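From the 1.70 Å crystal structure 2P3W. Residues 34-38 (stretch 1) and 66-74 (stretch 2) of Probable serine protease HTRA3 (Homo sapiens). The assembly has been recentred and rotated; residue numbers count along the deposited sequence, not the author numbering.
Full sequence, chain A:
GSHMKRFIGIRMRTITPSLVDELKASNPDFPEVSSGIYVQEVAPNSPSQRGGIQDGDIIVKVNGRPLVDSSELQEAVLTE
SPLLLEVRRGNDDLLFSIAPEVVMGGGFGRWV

Stretch 1 (34-38) SSGIY
Stretch 2 (66-74) PLVDSSELQ

Apolar packing, one CA-H...O contact and a bridging water join the two stretches; no direct hydrogen bond crosses between them, and together they bury 290 Å². The register is set by Gly36 CA, 4.7 Å from Val68 CA, and Ile37 CA, 6.1 Å from Ser70 CA.

Stretch 1 enters a strand at Ile37 (phi/psi -117/119) and Tyr38 (-83/135). Ile37 supplies the largest buried area, 107 Å². Its CA-to-CB bond points toward stretch 2, and chi1 -52° (m) with chi2 -53° (m) carries CD1 to 3.4 Å from both Asp69 C and Ser70 N, against the backbone entering the helix. CG1 lies 4.2 Å from Leu67 CB, and CG2 lies 4.1 Å from Leu73 CD2, so the branched side chain meets backbone and two leucines at once. Leu67 (m, t) and Leu73 (t, p) both direct CB toward stretch 1.

Gly36 adopts phi/psi 140/-166, where a CB would jam against the preceding carbonyl oxygen; these angles by themselves call for glycine. Its CA approaches Leu67 O at 3.3 Å, with 149° at the hydrogen. Water 1 O accepts from Gly36 N (3.0 Å) and is placed to donate to Val68 O (2.8 Å), though it has more acceptors in reach than protons. Ser35 (chi1 -171°, t) places OG 3.3 Å from Val68 CG1; Val68 has chi1 -57° (m), and its CA-to-CB bond points away overall.

Stretch 2 is braced internally. Glu72, chi1 -64° (m), chi2 168° (t) and chi3 -26°, folds back so that OE1 accepts from Val68 N (2.8 Å, 167°) and Asp69 N (3.2 Å, 152°). Asp69, the N-cap, has chi1 -168° (t), and its OD1 accepts from Ser71 N (3.1 Å, 158°) and Ser71 OG (2.8 Å). Ser71 chi1 is 64° (p). Backbone bonds from Glu72 N to Asp69 O and Gln74 N to Ser70 O, each 3.0 Å, open the helix.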

ATOM      1  N   SER A  34       9.865 -16.589 -16.202  1.00 31.31           N
ATOM      2  CA  SER A  34      10.033 -15.463 -17.112  1.00 31.52           C
ATOM      3  C   SER A  34       8.760 -14.630 -17.335  1.00 30.11           C
ATOM      4  O   SER A  34       8.791 -13.663 -18.078  1.00 28.47           O
ATOM      5  CB  SER A  34      10.517 -15.992 -18.467  1.00 34.84           C
ATOM      6  OG  SER A  34       9.534 -16.833 -19.049  1.00 36.39           O
ATOM      7  N   SER A  35       7.655 -14.998 -16.695  1.00 26.51           N
ATOM      8  CA  SER A  35       6.382 -14.316 -16.916  1.00 25.19           C
ATOM      9  C   SER A  35       5.593 -14.321 -15.631  1.00 20.82           C
ATOM     10  O   SER A  35       5.650 -15.303 -14.888  1.00 19.63           O
ATOM     11  CB  SER A  35       5.596 -15.053 -18.007  1.00 27.51           C
ATOM     12  OG  SER A  35       4.458 -14.316 -18.397  1.00 39.12           O
ATOM     13  N   GLY A  36       4.842 -13.253 -15.366  1.00 18.39           N
ATOM     14  CA  GLY A  36       3.964 -13.196 -14.198  1.00 18.87           C
ATOM     15  C   GLY A  36       3.979 -11.820 -13.531  1.00 18.92           C
ATOM     16  O   GLY A  36       4.463 -10.834 -14.114  1.00 16.86           O
ATOM     17  N   ILE A  37       3.449 -11.785 -12.315  1.00 16.61           N
ATOM     18  CA  ILE A  37       3.368 -10.574 -11.511  1.00 16.62           C
ATOM     19  C   ILE A  37       4.182 -10.730 -10.245  1.00 18.10           C
ATOM     20  O   ILE A  37       3.893 -11.584  -9.408  1.00 19.14           O
ATOM     21  CB  ILE A  37       1.906 -10.275 -11.086  1.00 19.83           C
ATOM     22  CG1 ILE A  37       0.948 -10.281 -12.297  1.00 23.88           C
ATOM     23  CG2 ILE A  37       1.851  -8.980 -10.328  1.00 20.72           C
ATOM     24  CD1 ILE A  37       1.352  -9.425 -13.400  1.00 27.69           C
ATOM     25  N   TYR A  38       5.186  -9.882 -10.076  1.00 15.33           N
ATOM     26  CA  TYR A  38       6.014  -9.931  -8.870  1.00 15.00           C
ATOM     27  C   TYR A  38       5.397  -9.181  -7.689  1.00 19.40           C
ATOM     28  O   TYR A  38       4.921  -8.044  -7.835  1.00 18.34           O
ATOM     29  CB  TYR A  38       7.350  -9.348  -9.196  1.00 15.40           C
ATOM     30  CG  TYR A  38       8.372  -9.410  -8.076  1.00 16.04           C
ATOM     31  CD1 TYR A  38       9.004 -10.598  -7.744  1.00 17.69           C
ATOM     32  CD2 TYR A  38       8.697  -8.275  -7.372  1.00 17.05           C
ATOM     33  CE1 TYR A  38       9.951 -10.644  -6.713  1.00 17.88           C
ATOM     34  CE2 TYR A  38       9.645  -8.295  -6.350  1.00 17.76           C
ATOM     35  CZ  TYR A  38      10.261  -9.481  -6.018  1.00 20.38           C
ATOM     36  OH  TYR A  38      11.209  -9.477  -5.001  1.00 22.50           O
ATOM     37  N   PRO A  66      -3.536 -17.443 -17.438  1.00 24.79           N
ATOM     38  CA  PRO A  66      -2.170 -16.932 -17.315  1.00 21.40           C
ATOM     39  C   PRO A  66      -2.094 -15.422 -17.124  1.00 22.76           C
ATOM     40  O   PRO A  66      -2.833 -14.670 -17.763  1.00 23.16           O
ATOM     41  CB  PRO A  66      -1.498 -17.353 -18.628  1.00 23.39           C
ATOM     42  CG  PRO A  66      -2.589 -17.699 -19.550  1.00 25.69           C
ATOM     43  CD  PRO A  66      -3.784 -18.076 -18.749  1.00 24.39           C
ATOM     44  N   LEU A  67      -1.202 -14.992 -16.235  1.00 19.95           N
ATOM     45  CA  LEU A  67      -0.904 -13.570 -16.027  1.00 22.63           C
ATOM     46  C   LEU A  67       0.442 -13.191 -16.621  1.00 25.88           C
ATOM     47  O   LEU A  67       1.461 -13.821 -16.311  1.00 26.60           O
ATOM     48  CB  LEU A  67      -0.911 -13.243 -14.535  1.00 23.15           C
ATOM     49  CG  LEU A  67      -2.305 -13.233 -13.900  1.00 24.90           C
ATOM     50  CD1 LEU A  67      -2.250 -13.184 -12.381  1.00 30.03           C
ATOM     51  CD2 LEU A  67      -3.118 -12.092 -14.447  1.00 25.69           C
ATOM     52  N   VAL A  68       0.438 -12.182 -17.492  1.00 22.43           N
ATOM     53  CA  VAL A  68       1.682 -11.647 -18.056  1.00 22.50           C
ATOM     54  C   VAL A  68       1.898 -10.168 -17.723  1.00 20.08           C
ATOM     55  O   VAL A  68       3.012  -9.680 -17.842  1.00 20.76           O
ATOM     56  CB  VAL A  68       1.769 -11.878 -19.580  1.00 25.46           C
ATOM     57  CG1 VAL A  68       1.650 -13.377 -19.889  1.00 28.08           C
ATOM     58  CG2 VAL A  68       0.692 -11.080 -20.336  1.00 25.05           C
ATOM     59  N   ASP A  69       0.843  -9.453 -17.320  1.00 25.42           N
ATOM     60  CA  ASP A  69       0.953  -7.994 -17.083  1.00 24.73           C
ATOM     61  C   ASP A  69       0.114  -7.571 -15.903  1.00 18.69           C
ATOM     62  O   ASP A  69      -0.975  -8.081 -15.675  1.00 19.28           O
ATOM     63  CB  ASP A  69       0.503  -7.202 -18.321  1.00 27.73           C
ATOM     64  CG  ASP A  69       0.867  -5.724 -18.235  1.00 30.09           C
ATOM     65  OD1 ASP A  69       0.018  -4.883 -17.846  1.00 31.21           O
ATOM     66  OD2 ASP A  69       2.029  -5.398 -18.522  1.00 37.44           O
ATOM     67  N   SER A  70       0.633  -6.639 -15.118  1.00 16.31           N
ATOM     68  CA  SER A  70      -0.075  -6.196 -13.914  1.00 18.25           C
ATOM     69  C   SER A  70      -1.516  -5.718 -14.194  1.00 17.28           C
ATOM     70  O   SER A  70      -2.422  -5.948 -13.370  1.00 18.76           O
ATOM     71  CB  SER A  70       0.741  -5.134 -13.188  1.00 21.13           C
ATOM     72  OG  SER A  70       0.874  -3.971 -13.979  1.00 34.32           O
ATOM     73  N   SER A  71      -1.753  -5.102 -15.345  1.00 18.42           N
ATOM     74  CA  SER A  71      -3.104  -4.634 -15.695  1.00 16.15           C
ATOM     75  C   SER A  71      -4.143  -5.758 -15.658  1.00 15.50           C
ATOM     76  O   SER A  71      -5.339  -5.516 -15.366  1.00 20.01           O
ATOM     77  CB  SER A  71      -3.099  -3.972 -17.075  1.00 21.97           C
ATOM     78  OG  SER A  71      -2.767  -4.901 -18.103  1.00 24.57           O
ATOM     79  N   GLU A  72      -3.707  -6.983 -15.966  1.00 16.27           N
ATOM     80  CA  GLU A  72      -4.611  -8.133 -15.966  1.00 19.64           C
ATOM     81  C   GLU A  72      -5.008  -8.478 -14.546  1.00 18.45           C
ATOM     82  O   GLU A  72      -6.152  -8.846 -14.297  1.00 19.55           O
ATOM     83  CB  GLU A  72      -3.955  -9.352 -16.623  1.00 16.98           C
ATOM     84  CG  GLU A  72      -3.651  -9.152 -18.099  1.00 24.29           C
ATOM     85  CD  GLU A  72      -2.749 -10.218 -18.680  1.00 23.52           C
ATOM     86  OE1 GLU A  72      -1.958 -10.833 -17.947  1.00 24.36           O
ATOM     87  OE2 GLU A  72      -2.820 -10.424 -19.902  1.00 27.91           O
ATOM     88  N   LEU A  73      -4.081  -8.357 -13.593  1.00 17.74           N
ATOM     89  CA  LEU A  73      -4.419  -8.664 -12.200  1.00 19.38           C
ATOM     90  C   LEU A  73      -5.318  -7.552 -11.625  1.00 17.01           C
ATOM     91  O   LEU A  73      -6.294  -7.805 -10.894  1.00 16.48           O
ATOM     92  CB  LEU A  73      -3.165  -8.850 -11.353  1.00 17.76           C
ATOM     93  CG  LEU A  73      -3.436  -9.214  -9.884  1.00 16.29           C
ATOM     94  CD1 LEU A  73      -4.300 -10.497  -9.717  1.00 20.68           C
ATOM     95  CD2 LEU A  73      -2.084  -9.343  -9.201  1.00 21.68           C
ATOM     96  N   GLN A  74      -4.987  -6.313 -11.941  1.00 17.81           N
ATOM     97  CA  GLN A  74      -5.876  -5.195 -11.586  1.00 19.01           C
ATOM     98  C   GLN A  74      -7.324  -5.473 -12.048  1.00 18.06           C
ATOM     99  O   GLN A  74      -8.280  -5.288 -11.282  1.00 18.06           O
ATOM    100  CB  GLN A  74      -5.365  -3.898 -12.211  1.00 19.94           C
ATOM    101  CG  GLN A  74      -6.058  -2.679 -11.652  1.00 27.03           C
ATOM    102  CD  GLN A  74      -5.634  -1.391 -12.318  1.00 31.71           C
ATOM    103  OE1 GLN A  74      -4.566  -1.314 -12.939  1.00 41.81           O
ATOM    104  NE2 GLN A  74      -6.478  -0.362 -12.204  1.00 32.14           N
TER
HETATM  105  O   HOH W   1       5.371 -11.039 -17.309  1.00 27.73           O